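Local atomic coordinates of cleavage stimulation factor 77 (Encephalitozoon cuniculi, PDB entry 2UY1), a protein that probably binds mRNA and forms a homodimer, as a helical-repeat relative of suppressor of forked in the cleavage stimulation factor that acts on pre-mRNA 3' ends. Residues Ala232-Glu237 against Tyr252-Glu258. Sequence-based numbering, arbitrary orientation.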
ATOM      1  N   ALA B 232     -17.508   5.347 -37.686  1.00 30.82           N
ATOM      2  CA  ALA B 232     -16.859   4.788 -36.483  1.00 30.57           C
ATOM      3  C   ALA B 232     -17.415   3.407 -36.103  1.00 30.11           C
ATOM      4  O   ALA B 232     -16.647   2.504 -35.727  1.00 28.47           O
ATOM      5  CB  ALA B 232     -16.991   5.755 -35.297  1.00 29.92           C
ATOM      6  N   LYS B 233     -18.748   3.254 -36.187  1.00 30.69           N
ATOM      7  CA  LYS B 233     -19.437   2.012 -35.756  1.00 30.50           C
ATOM      8  C   LYS B 233     -19.023   0.855 -36.616  1.00 31.37           C
ATOM      9  O   LYS B 233     -18.890  -0.267 -36.156  1.00 31.42           O
ATOM     10  CB  LYS B 233     -20.968   2.170 -35.842  1.00 31.91           C
ATOM     11  CG  LYS B 233     -21.784   0.946 -35.305  1.00 29.57           C
ATOM     12  CD  LYS B 233     -23.220   1.368 -34.954  1.00 29.62           C
ATOM     13  CE  LYS B 233     -24.079   0.251 -34.375  1.00 28.29           C
ATOM     14  NZ  LYS B 233     -25.311   0.762 -33.594  1.00 23.49           N
ATOM     15  N   LYS B 234     -18.808   1.148 -37.890  1.00 31.69           N
ATOM     16  CA  LYS B 234     -18.382   0.152 -38.834  1.00 31.27           C
ATOM     17  C   LYS B 234     -16.951  -0.282 -38.556  1.00 30.05           C
ATOM     18  O   LYS B 234     -16.652  -1.479 -38.636  1.00 28.75           O
ATOM     19  CB  LYS B 234     -18.595   0.643 -40.286  1.00 32.26           C
ATOM     20  CG  LYS B 234     -20.052   0.445 -40.769  1.00 34.87           C
ATOM     21  CD  LYS B 234     -20.855   1.740 -40.980  1.00 37.59           C
ATOM     22  CE  LYS B 234     -21.963   1.562 -42.064  1.00 37.52           C
ATOM     23  NZ  LYS B 234     -23.068   2.621 -41.997  1.00 40.12           N
ATOM     24  N   VAL B 235     -16.086   0.685 -38.207  1.00 29.12           N
ATOM     25  CA  VAL B 235     -14.653   0.409 -37.822  1.00 28.41           C
ATOM     26  C   VAL B 235     -14.582  -0.518 -36.574  1.00 27.34           C
ATOM     27  O   VAL B 235     -13.715  -1.381 -36.494  1.00 27.60           O
ATOM     28  CB  VAL B 235     -13.839   1.728 -37.537  1.00 28.86           C
ATOM     29  CG1 VAL B 235     -12.421   1.423 -37.024  1.00 26.84           C
ATOM     30  CG2 VAL B 235     -13.738   2.609 -38.773  1.00 27.55           C
ATOM     31  N   VAL B 236     -15.504  -0.323 -35.629  1.00 26.27           N
ATOM     32  CA  VAL B 236     -15.556  -1.119 -34.393  1.00 27.31           C
ATOM     33  C   VAL B 236     -16.024  -2.536 -34.660  1.00 27.52           C
ATOM     34  O   VAL B 236     -15.420  -3.496 -34.145  1.00 27.81           O
ATOM     35  CB  VAL B 236     -16.438  -0.517 -33.292  1.00 26.70           C
ATOM     36  CG1 VAL B 236     -16.436  -1.436 -32.067  1.00 27.32           C
ATOM     37  CG2 VAL B 236     -15.943   0.866 -32.896  1.00 27.61           C
ATOM     38  N   GLU B 237     -17.105  -2.658 -35.445  1.00 27.42           N
ATOM     39  CA  GLU B 237     -17.616  -3.971 -35.912  1.00 27.70           C
ATOM     40  C   GLU B 237     -16.486  -4.720 -36.591  1.00 27.97           C
ATOM     41  O   GLU B 237     -16.246  -5.887 -36.341  1.00 27.27           O
ATOM     42  CB  GLU B 237     -18.770  -3.757 -36.887  1.00 27.67           C
ATOM     43  CG  GLU B 237     -20.051  -3.424 -36.173  1.00 25.66           C
ATOM     44  CD  GLU B 237     -21.116  -2.746 -37.000  1.00 29.18           C
ATOM     45  OE1 GLU B 237     -20.995  -2.691 -38.247  1.00 28.52           O
ATOM     46  OE2 GLU B 237     -22.116  -2.280 -36.388  1.00 28.99           O
ATOM     47  N   TYR B 252     -18.315  -0.915 -28.083  1.00 20.80           N
ATOM     48  CA  TYR B 252     -19.462  -1.089 -29.014  1.00 20.70           C
ATOM     49  C   TYR B 252     -20.829  -1.064 -28.294  1.00 21.15           C
ATOM     50  O   TYR B 252     -21.667  -0.266 -28.613  1.00 21.01           O
ATOM     51  CB  TYR B 252     -19.257  -2.417 -29.782  1.00 22.66           C
ATOM     52  CG  TYR B 252     -20.202  -2.632 -30.991  1.00 25.69           C
ATOM     53  CD1 TYR B 252     -20.145  -1.797 -32.113  1.00 25.02           C
ATOM     54  CD2 TYR B 252     -21.112  -3.701 -31.005  1.00 27.05           C
ATOM     55  CE1 TYR B 252     -21.030  -2.003 -33.217  1.00 27.29           C
ATOM     56  CE2 TYR B 252     -21.986  -3.923 -32.088  1.00 26.14           C
ATOM     57  CZ  TYR B 252     -21.944  -3.076 -33.192  1.00 28.30           C
ATOM     58  OH  TYR B 252     -22.811  -3.321 -34.294  1.00 29.13           O
ATOM     59  N   GLY B 253     -21.045  -1.866 -27.264  1.00 21.12           N
ATOM     60  CA  GLY B 253     -22.363  -1.850 -26.626  1.00 20.10           C
ATOM     61  C   GLY B 253     -22.706  -0.456 -26.121  1.00 21.21           C
ATOM     62  O   GLY B 253     -23.767   0.091 -26.412  1.00 18.86           O
ATOM     63  N   LEU B 254     -21.779   0.142 -25.367  1.00 20.27           N
ATOM     64  CA  LEU B 254     -22.081   1.402 -24.727  1.00 21.41           C
ATOM     65  C   LEU B 254     -22.065   2.617 -25.658  1.00 22.21           C
ATOM     66  O   LEU B 254     -22.936   3.471 -25.562  1.00 23.35           O
ATOM     67  CB  LEU B 254     -21.153   1.643 -23.521  1.00 22.35           C
ATOM     68  CG  LEU B 254     -21.471   2.867 -22.640  1.00 21.47           C
ATOM     69  CD1 LEU B 254     -22.864   2.855 -21.993  1.00 18.84           C
ATOM     70  CD2 LEU B 254     -20.320   3.008 -21.585  1.00 23.27           C
ATOM     71  N   VAL B 255     -21.037   2.748 -26.468  1.00 22.15           N
ATOM     72  CA  VAL B 255     -20.810   4.006 -27.211  1.00 23.45           C
ATOM     73  C   VAL B 255     -21.674   4.016 -28.494  1.00 24.51           C
ATOM     74  O   VAL B 255     -22.177   5.066 -28.928  1.00 24.05           O
ATOM     75  CB  VAL B 255     -19.308   4.147 -27.564  1.00 22.24           C
ATOM     76  CG1 VAL B 255     -19.041   5.138 -28.719  1.00 22.22           C
ATOM     77  CG2 VAL B 255     -18.485   4.523 -26.312  1.00 24.91           C
ATOM     78  N   MET B 256     -21.848   2.827 -29.058  1.00 26.15           N
ATOM     79  CA  MET B 256     -22.618   2.663 -30.310  1.00 27.19           C
ATOM     80  C   MET B 256     -24.040   2.141 -30.097  1.00 28.21           C
ATOM     81  O   MET B 256     -24.714   1.836 -31.092  1.00 29.46           O
ATOM     82  CB  MET B 256     -21.879   1.715 -31.234  1.00 26.23           C
ATOM     83  CG  MET B 256     -20.440   2.043 -31.365  1.00 26.56           C
ATOM     84  SD  MET B 256     -20.283   3.567 -32.238  1.00 25.74           S
ATOM     85  CE  MET B 256     -18.498   3.713 -32.403  1.00 27.25           C
ATOM     86  N   ASP B 257     -24.481   2.045 -28.839  1.00 27.71           N
ATOM     87  CA  ASP B 257     -25.865   1.779 -28.454  1.00 27.18           C
ATOM     88  C   ASP B 257     -26.387   0.417 -28.951  1.00 27.02           C
ATOM     89  O   ASP B 257     -27.448   0.330 -29.588  1.00 25.78           O
ATOM     90  CB  ASP B 257     -26.767   2.922 -28.938  1.00 29.34           C
ATOM     91  CG  ASP B 257     -28.145   2.923 -28.285  1.00 32.37           C
ATOM     92  OD1 ASP B 257     -28.345   2.156 -27.327  1.00 33.33           O
ATOM     93  OD2 ASP B 257     -29.043   3.685 -28.752  1.00 34.43           O
ATOM     94  N   GLU B 258     -25.672  -0.645 -28.584  1.00 25.98           N
ATOM     95  CA  GLU B 258     -26.030  -2.016 -29.015  1.00 25.32           C
ATOM     96  C   GLU B 258     -26.139  -3.015 -27.838  1.00 26.08           C
ATOM     97  O   GLU B 258     -25.169  -3.772 -27.581  1.00 26.09           O
ATOM     98  CB  GLU B 258     -25.013  -2.509 -30.025  1.00 25.73           C
ATOM     99  CG  GLU B 258     -25.049  -1.818 -31.363  1.00 23.86           C
ATOM    100  CD  GLU B 258     -26.304  -2.168 -32.206  1.00 26.71           C
ATOM    101  OE1 GLU B 258     -26.797  -3.342 -32.125  1.00 24.12           O
ATOM    102  OE2 GLU B 258     -26.770  -1.259 -32.931  1.00 23.95           O
TER
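Lys233 extends in an all-trans conformation from helix 229-242 to the end of helix 247-255, a neighbouring helix in the all-helical, TPR-like repeat array of the Suf family. Its NZ forms a salt bridge with Glu258 OE2 at 2.6 Å and donates a hydrogen bond to Met256 O at 2.8 Å. Just past the helix end, where Met256 is the first residue to leave helical phi/psi, this carbonyl has no following helical turn to supply an amide donor; a long, flexible lysine can reach both acceptors. One turn further along helix 229-242, Glu237 OE2 accepts a very short 2.4 Å hydrogen bond from Tyr252 OH, with OE2 at the ring edge, near its plane. Lys233 CG also meets this edge, 3.7 Å from Tyr252 CE1; both residues combine polar tips with apolar flanks. Deeper in, small Ala232 and branched Val236 receive the flexible thioether of Met256, and Ser220 of helix 213-225 touches all three. Val236 CG1 packs 3.7 Å from Tyr252 CD1, while Met256 CE sits 3.8 Å from Ala232 CB and 3.9 Å from Val236 CG2.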